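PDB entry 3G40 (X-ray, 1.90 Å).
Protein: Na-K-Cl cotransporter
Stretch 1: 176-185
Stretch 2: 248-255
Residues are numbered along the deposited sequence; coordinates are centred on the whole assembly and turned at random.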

ATOM      1  N   GLY A 176      25.467   7.353 -18.509  1.00 49.52           N
ATOM      2  CA  GLY A 176      25.300   8.605 -17.796  1.00 48.41           C
ATOM      3  C   GLY A 176      24.352   8.393 -16.633  1.00 50.93           C
ATOM      4  O   GLY A 176      24.266   7.292 -16.096  1.00 47.80           O
ATOM      5  N   ASN A 177      23.615   9.432 -16.253  1.00 50.40           N
ATOM      6  CA  ASN A 177      22.787   9.353 -15.049  1.00 50.58           C
ATOM      7  C   ASN A 177      21.487   8.570 -15.237  1.00 46.64           C
ATOM      8  O   ASN A 177      20.395   9.138 -15.148  1.00 44.42           O
ATOM      9  CB  ASN A 177      22.492  10.758 -14.515  1.00 49.69           C
ATOM     10  CG  ASN A 177      21.793  10.733 -13.169  1.00 49.04           C
ATOM     11  OD1 ASN A 177      21.975   9.806 -12.379  1.00 47.68           O
ATOM     12  ND2 ASN A 177      20.991  11.754 -12.900  1.00 46.79           N
ATOM     13  N   MET A 178      21.598   7.266 -15.490  1.00 37.47           N
ATOM     14  CA  MET A 178      20.409   6.433 -15.630  1.00 37.35           C
ATOM     15  C   MET A 178      20.649   4.971 -15.257  1.00 37.05           C
ATOM     16  O   MET A 178      19.760   4.129 -15.419  1.00 39.21           O
ATOM     17  CB  MET A 178      19.836   6.516 -17.069  1.00 38.16           C
ATOM     18  CG  MET A 178      20.676   5.785 -18.109  1.00 41.05           C
ATOM     19  SD  MET A 178      19.800   5.533 -19.687  1.00 48.28           S
ATOM     20  CE  MET A 178      19.454   7.229 -20.144  1.00163.39           C
ATOM     21  N   ASP A 179      21.843   4.659 -14.759  1.00 37.88           N
ATOM     22  CA  ASP A 179      22.149   3.272 -14.418  1.00 39.69           C
ATOM     23  C   ASP A 179      21.271   2.741 -13.283  1.00 44.12           C
ATOM     24  O   ASP A 179      20.729   1.630 -13.377  1.00 39.47           O
ATOM     25  CB  ASP A 179      23.621   3.111 -14.053  1.00 44.67           C
ATOM     26  CG  ASP A 179      24.533   3.337 -15.230  1.00 45.14           C
ATOM     27  OD1 ASP A 179      24.979   2.346 -15.832  1.00 47.19           O
ATOM     28  OD2 ASP A 179      24.798   4.508 -15.548  1.00 47.03           O
ATOM     29  N   LEU A 180      21.140   3.530 -12.217  1.00 38.91           N
ATOM     30  CA  LEU A 180      20.343   3.128 -11.054  1.00 40.66           C
ATOM     31  C   LEU A 180      18.870   3.020 -11.472  1.00 34.01           C
ATOM     32  O   LEU A 180      18.174   2.080 -11.090  1.00 35.77           O
ATOM     33  CB  LEU A 180      20.498   4.153  -9.916  1.00 37.53           C
ATOM     34  CG  LEU A 180      20.526   3.719  -8.449  1.00 53.19           C
ATOM     35  CD1 LEU A 180      20.004   4.847  -7.547  1.00 48.01           C
ATOM     36  CD2 LEU A 180      19.781   2.415  -8.194  1.00 41.55           C
ATOM     37  N   ALA A 181      18.401   3.982 -12.267  1.00 38.61           N
ATOM     38  CA  ALA A 181      17.027   3.948 -12.778  1.00 35.14           C
ATOM     39  C   ALA A 181      16.726   2.633 -13.504  1.00 33.93           C
ATOM     40  O   ALA A 181      15.720   1.977 -13.230  1.00 31.76           O
ATOM     41  CB  ALA A 181      16.761   5.149 -13.709  1.00 32.42           C
ATOM     42  N   LEU A 182      17.623   2.239 -14.405  1.00 37.21           N
ATOM     43  CA  LEU A 182      17.470   0.990 -15.156  1.00 38.76           C
ATOM     44  C   LEU A 182      17.491  -0.245 -14.260  1.00 33.23           C
ATOM     45  O   LEU A 182      16.690  -1.162 -14.430  1.00 34.14           O
ATOM     46  CB  LEU A 182      18.556   0.879 -16.231  1.00 40.32           C
ATOM     47  CG  LEU A 182      18.558  -0.352 -17.133  1.00 43.99           C
ATOM     48  CD1 LEU A 182      17.198  -0.501 -17.846  1.00 38.31           C
ATOM     49  CD2 LEU A 182      19.701  -0.234 -18.142  1.00 39.47           C
ATOM     50  N   LEU A 183      18.423  -0.279 -13.311  1.00 40.80           N
ATOM     51  CA  LEU A 183      18.536  -1.420 -12.401  1.00 33.83           C
ATOM     52  C   LEU A 183      17.293  -1.581 -11.538  1.00 33.62           C
ATOM     53  O   LEU A 183      16.820  -2.695 -11.320  1.00 35.10           O
ATOM     54  CB  LEU A 183      19.786  -1.287 -11.524  1.00 32.79           C
ATOM     55  CG  LEU A 183      21.098  -1.503 -12.278  1.00 36.97           C
ATOM     56  CD1 LEU A 183      22.256  -0.859 -11.540  1.00 37.88           C
ATOM     57  CD2 LEU A 183      21.351  -2.999 -12.512  1.00 38.91           C
ATOM     58  N   ILE A 184      16.761  -0.461 -11.055  1.00 31.41           N
ATOM     59  CA  ILE A 184      15.538  -0.485 -10.278  1.00 32.89           C
ATOM     60  C   ILE A 184      14.342  -0.933 -11.133  1.00 35.75           C
ATOM     61  O   ILE A 184      13.494  -1.700 -10.672  1.00 31.95           O
ATOM     62  CB  ILE A 184      15.254   0.892  -9.649  1.00 36.38           C
ATOM     63  CG1 ILE A 184      16.275   1.199  -8.535  1.00 42.17           C
ATOM     64  CG2 ILE A 184      13.844   0.935  -9.080  1.00 39.41           C
ATOM     65  CD1 ILE A 184      16.106   0.364  -7.278  1.00 48.31           C
ATOM     66  N   ALA A 185      14.286  -0.465 -12.386  1.00 37.18           N
ATOM     67  CA  ALA A 185      13.234  -0.886 -13.306  1.00 34.09           C
ATOM     68  C   ALA A 185      13.250  -2.403 -13.486  1.00 30.45           C
ATOM     69  O   ALA A 185      12.224  -3.067 -13.388  1.00 31.61           O
ATOM     70  CB  ALA A 185      13.391  -0.168 -14.683  1.00 30.45           C
ATOM     71  N   HIS A 248       6.204   5.227 -12.014  1.00 30.78           N
ATOM     72  CA  HIS A 248       7.081   5.883 -12.979  1.00 33.80           C
ATOM     73  C   HIS A 248       8.470   6.035 -12.360  1.00 36.41           C
ATOM     74  O   HIS A 248       8.606   6.587 -11.265  1.00 36.75           O
ATOM     75  CB  HIS A 248       6.540   7.268 -13.298  1.00 30.86           C
ATOM     76  CG  HIS A 248       5.191   7.252 -13.940  1.00 39.01           C
ATOM     77  ND1 HIS A 248       5.022   7.228 -15.309  1.00 36.10           N
ATOM     78  CD2 HIS A 248       3.946   7.255 -13.408  1.00 40.40           C
ATOM     79  CE1 HIS A 248       3.732   7.219 -15.590  1.00 35.39           C
ATOM     80  NE2 HIS A 248       3.055   7.239 -14.455  1.00 35.75           N
ATOM     81  N   ILE A 249       9.488   5.535 -13.056  1.00 30.85           N
ATOM     82  CA  ILE A 249      10.884   5.713 -12.649  1.00 31.00           C
ATOM     83  C   ILE A 249      11.534   6.777 -13.522  1.00 38.25           C
ATOM     84  O   ILE A 249      11.499   6.685 -14.759  1.00 41.04           O
ATOM     85  CB  ILE A 249      11.669   4.384 -12.776  1.00 33.58           C
ATOM     86  CG1 ILE A 249      10.986   3.292 -11.931  1.00 34.72           C
ATOM     87  CG2 ILE A 249      13.147   4.578 -12.384  1.00 31.83           C
ATOM     88  CD1 ILE A 249      11.489   1.903 -12.206  1.00 33.83           C
ATOM     89  N   PHE A 250      12.082   7.807 -12.882  1.00 33.08           N
ATOM     90  CA  PHE A 250      12.806   8.872 -13.570  1.00 37.44           C
ATOM     91  C   PHE A 250      14.246   8.896 -13.081  1.00 44.50           C
ATOM     92  O   PHE A 250      14.561   8.339 -12.030  1.00 39.22           O
ATOM     93  CB  PHE A 250      12.177  10.235 -13.260  1.00 39.36           C
ATOM     94  CG  PHE A 250      10.769  10.392 -13.770  1.00 42.86           C
ATOM     95  CD1 PHE A 250       9.684  10.050 -12.974  1.00 41.61           C
ATOM     96  CD2 PHE A 250      10.532  10.900 -15.037  1.00 41.95           C
ATOM     97  CE1 PHE A 250       8.382  10.199 -13.445  1.00 43.18           C
ATOM     98  CE2 PHE A 250       9.224  11.050 -15.517  1.00 39.20           C
ATOM     99  CZ  PHE A 250       8.157  10.693 -14.718  1.00 38.19           C
ATOM    100  N   SER A 251      15.123   9.552 -13.832  1.00 38.13           N
ATOM    101  CA  SER A 251      16.428   9.905 -13.288  1.00 38.27           C
ATOM    102  C   SER A 251      16.268  11.149 -12.419  1.00 43.21           C
ATOM    103  O   SER A 251      15.409  11.991 -12.689  1.00 45.76           O
ATOM    104  CB  SER A 251      17.432  10.141 -14.414  1.00 43.26           C
ATOM    105  OG  SER A 251      17.720   8.907 -15.041  1.00 43.43           O
ATOM    106  N   LEU A 252      17.064  11.233 -11.353  1.00 41.51           N
ATOM    107  CA  LEU A 252      17.085  12.386 -10.455  1.00 44.77           C
ATOM    108  C   LEU A 252      18.296  13.265 -10.779  1.00 44.56           C
ATOM    109  O   LEU A 252      19.440  12.795 -10.754  1.00 46.30           O
ATOM    110  CB  LEU A 252      17.153  11.913  -8.981  1.00 35.66           C
ATOM    111  CG  LEU A 252      17.275  12.952  -7.866  1.00 44.78           C
ATOM    112  CD1 LEU A 252      16.102  13.910  -7.903  1.00 47.82           C
ATOM    113  CD2 LEU A 252      17.345  12.244  -6.499  1.00 43.48           C
ATOM    114  N   ASP A 253      18.043  14.532 -11.094  1.00 45.71           N
ATOM    115  CA  ASP A 253      19.109  15.497 -11.375  1.00 57.68           C
ATOM    116  C   ASP A 253      19.951  15.666 -10.116  1.00 61.84           C
ATOM    117  O   ASP A 253      19.399  15.750  -9.021  1.00 56.03           O
ATOM    118  CB  ASP A 253      18.482  16.836 -11.784  1.00 73.82           C
ATOM    119  CG  ASP A 253      19.509  17.877 -12.222  1.00 89.44           C
ATOM    120  OD1 ASP A 253      20.679  17.810 -11.795  1.00 93.35           O
ATOM    121  OD2 ASP A 253      19.126  18.789 -12.987  1.00 94.00           O
ATOM    122  N   PRO A 254      21.290  15.699 -10.264  1.00 66.05           N
ATOM    123  CA  PRO A 254      22.197  15.921  -9.125  1.00 70.28           C
ATOM    124  C   PRO A 254      21.833  17.177  -8.334  1.00 69.09           C
ATOM    125  O   PRO A 254      22.165  17.300  -7.150  1.00 66.43           O
ATOM    126  CB  PRO A 254      23.557  16.115  -9.799  1.00 74.91           C
ATOM    127  CG  PRO A 254      23.456  15.377 -11.083  1.00 74.38           C
ATOM    128  CD  PRO A 254      22.022  15.442 -11.517  1.00 64.12           C
ATOM    129  N   ASN A 255      21.159  18.102  -9.007  1.00 64.49           N
ATOM    130  CA  ASN A 255      20.696  19.346  -8.409  1.00 65.48           C
ATOM    131  C   ASN A 255      19.212  19.478  -8.702  1.00 62.27           C
ATOM    132  O   ASN A 255      18.809  20.227  -9.595  1.00 67.20           O
ATOM    133  CB  ASN A 255      21.458  20.533  -9.005  1.00 72.55           C
ATOM    134  CG  ASN A 255      20.869  21.872  -8.598  1.00 87.32           C
ATOM    135  OD1 ASN A 255      20.139  21.971  -7.607  1.00 93.24           O
ATOM    136  ND2 ASN A 255      21.186  22.914  -9.363  1.00 92.66           N
TER

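Two hydrogen bonds, both involving Asn177, tie the loop before the helix to the end of the strand and the residue after it. The hydroxyl of Ser251 donates to the backbone carbonyl of Asn177 (Ser251 OG to Asn177 O, 2.7 Å), and the Asn177 side-chain amide donates to the backbone carbonyl of Leu252 (Asn177 ND2 to Leu252 O, 2.8 Å, with an N-H...O angle of 149°). One residue thus serves as acceptor through its main chain and as donor through its side chain, whose t rotamer carries the amide to Leu252; its OD1 is satisfied elsewhere in the structure. The ring of Pro254 borders this amide, with CD 4.1 Å from Asn177 ND2.

Met178 occupies the N-cap position, and the helix begins at Asp179 and continues past Ala185, its first turn marked by the backbone bond from Leu182 N to Met178 O (3.0 Å). Strand 248-251 runs nearly antiparallel to it, at 162°, with the axes approaching to 7.9 Å. At the polar end the backbones draw close, the CA atoms of Met178 and Ser251 lying 5.8 Å apart. The Met178 CA-to-CB bond points sideways and the end of the side chain leads away from the strand, so contact is made near the backbone, with Met178 CA 3.7 Å from Ser251 OG.

Farther along the helix the contact turns apolar and centres on Ile249, whose CA-to-CB bond points toward the helix. Its CG2 lies 3.9 Å from Ala181 CB, while its CD1 reaches the following turn, 3.7 Å from Ala185 CB and 4.0 Å from Ile184 CG2. The isoleucine also sits close to the helix backbone: Ile249 CD1 is 3.5 Å from Ala185 CA. The CA-to-CB bond of Phe250, between Ile249 and Ser251, points away, following the alternation of a strand. The interface is small, burying 326 Å² in total.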